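Coat protein (Turnip yellow mosaic virus, PDB 2FZ2) self-assembles, as 180 copies, into the T=3 icosahedral capsid that encloses the single-stranded RNA genome of the virus. Local coordinates at residues D[86-90]-D[157-161]. Residues are numbered along the deposited sequence; the frame is centred on the assembly and turned at random.
Sequences AFPTT and ITAQP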
loop_
_atom_site.group_PDB
_atom_site.type_symbol
_atom_site.label_atom_id
_atom_site.label_comp_id
_atom_site.label_asym_id
_atom_site.label_seq_id
_atom_site.Cartn_x
_atom_site.Cartn_y
_atom_site.Cartn_z
ATOM N N ALA D 86 -100.351 12.703 -98.234
ATOM C CA ALA D 86 -101.652 12.548 -98.852
ATOM C C ALA D 86 -102.049 11.082 -99.044
ATOM O O ALA D 86 -103.234 10.760 -99.165
ATOM C CB ALA D 86 -101.636 13.257 -100.184
ATOM N N PHE D 87 -101.051 10.200 -99.055
ATOM C CA PHE D 87 -101.269 8.772 -99.280
ATOM C C PHE D 87 -100.510 7.827 -98.346
ATOM O O PHE D 87 -99.486 7.264 -98.734
ATOM C CB PHE D 87 -100.864 8.423 -100.705
ATOM C CG PHE D 87 -101.740 9.027 -101.750
ATOM C CD1 PHE D 87 -101.312 10.122 -102.481
ATOM C CD2 PHE D 87 -102.983 8.475 -102.035
ATOM C CE1 PHE D 87 -102.106 10.662 -103.488
ATOM C CE2 PHE D 87 -103.791 9.006 -103.040
ATOM C CZ PHE D 87 -103.349 10.104 -103.771
ATOM N N PRO D 88 -101.004 7.631 -97.111
ATOM C CA PRO D 88 -100.368 6.743 -96.127
ATOM C C PRO D 88 -100.127 5.368 -96.699
ATOM O O PRO D 88 -101.024 4.771 -97.279
ATOM C CB PRO D 88 -101.366 6.696 -94.977
ATOM C CG PRO D 88 -102.108 7.976 -95.086
ATOM C CD PRO D 88 -102.203 8.285 -96.560
ATOM N N THR D 89 -98.920 4.855 -96.516
ATOM C CA THR D 89 -98.582 3.542 -97.051
ATOM C C THR D 89 -98.082 2.546 -96.006
ATOM O O THR D 89 -97.454 2.923 -95.019
ATOM C CB THR D 89 -97.519 3.685 -98.138
ATOM O OG1 THR D 89 -97.925 4.700 -99.065
ATOM C CG2 THR D 89 -97.341 2.383 -98.857
ATOM N N THR D 90 -98.360 1.268 -96.221
ATOM C CA THR D 90 -97.921 0.253 -95.276
ATOM C C THR D 90 -96.674 -0.402 -95.803
ATOM O O THR D 90 -96.643 -0.906 -96.924
ATOM C CB THR D 90 -98.969 -0.847 -95.067
ATOM O OG1 THR D 90 -100.075 -0.334 -94.319
ATOM C CG2 THR D 90 -98.364 -2.001 -94.313
ATOM N N ILE D 157 -95.028 -4.050 -99.501
ATOM C CA ILE D 157 -95.734 -2.788 -99.675
ATOM C C ILE D 157 -97.216 -3.026 -99.858
ATOM O O ILE D 157 -97.627 -3.901 -100.625
ATOM C CB ILE D 157 -95.235 -2.013 -100.902
ATOM C CG1 ILE D 157 -93.735 -1.772 -100.796
ATOM C CG2 ILE D 157 -95.937 -0.679 -100.995
ATOM C CD1 ILE D 157 -93.328 -1.148 -99.518
ATOM N N THR D 158 -98.017 -2.246 -99.144
ATOM C CA THR D 158 -99.464 -2.346 -99.238
ATOM C C THR D 158 -99.906 -0.916 -99.512
ATOM O O THR D 158 -99.908 -0.081 -98.609
ATOM C CB THR D 158 -100.069 -2.878 -97.914
ATOM O OG1 THR D 158 -99.207 -3.883 -97.351
ATOM C CG2 THR D 158 -101.431 -3.488 -98.166
ATOM N N ALA D 159 -100.260 -0.631 -100.764
ATOM C CA ALA D 159 -100.643 0.725 -101.172
ATOM C C ALA D 159 -102.107 1.083 -101.016
ATOM O O ALA D 159 -102.956 0.207 -100.824
ATOM C CB ALA D 159 -100.226 0.963 -102.608
ATOM N N GLN D 160 -102.397 2.381 -101.111
ATOM C CA GLN D 160 -103.770 2.854 -100.993
ATOM C C GLN D 160 -104.634 2.305 -102.120
ATOM O O GLN D 160 -104.183 2.166 -103.253
ATOM C CB GLN D 160 -103.819 4.377 -101.038
ATOM C CG GLN D 160 -104.856 4.977 -100.116
ATOM C CD GLN D 160 -104.359 5.005 -98.693
ATOM O OE1 GLN D 160 -105.042 4.571 -97.771
ATOM N NE2 GLN D 160 -103.150 5.513 -98.506
ATOM N N PRO D 161 -105.883 1.965 -101.796
ATOM C CA PRO D 161 -106.798 1.436 -102.803
ATOM C C PRO D 161 -106.784 2.455 -103.932
ATOM O O PRO D 161 -106.432 2.150 -105.070
ATOM C CB PRO D 161 -108.127 1.386 -102.054
ATOM C CG PRO D 161 -107.989 2.486 -101.020
ATOM C CD PRO D 161 -106.590 2.261 -100.541
#
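Thr90 O accepts a hydrogen bond from Thr158 N at 2.9 Å and also receives a CA-H...O contact from Ile157 CA. The return bond, Thr90 N to Thr158 O, is 3.1 Å long and nearly straight. This antiparallel hydrogen-bonded pair sets the two threonine side chains side by side on one face of the sheet, CB to CB at 3.7 Å, with Thr90 CG2 beside Thr158 OG1. On the other face Thr89 turns CG2 anti to its own N (OG1 chi1 -49°), bringing this methyl 4.0 Å from Ile157 CG2. The pair joins the ends of the two inner strands, 89-97 and 151-158, of the four-stranded antiparallel sheet in the viral jelly-roll fold. Past the pair, 157-161 leaves its strand as a loop, alongside the loop that leads into strand 89-97, and the side chain of Gln160, bent at chi2 (79°), extends toward segment 86-90. Its NE2 lies 2.6 Å from Pro88 O, but the angle of 118° makes this a weak hydrogen bond; Pro88 CD flanks the same nitrogen. Gln160 CB approaches the Phe87 ring obliquely. Leu82 of a second subunit packs on both Thr90 and Gln160.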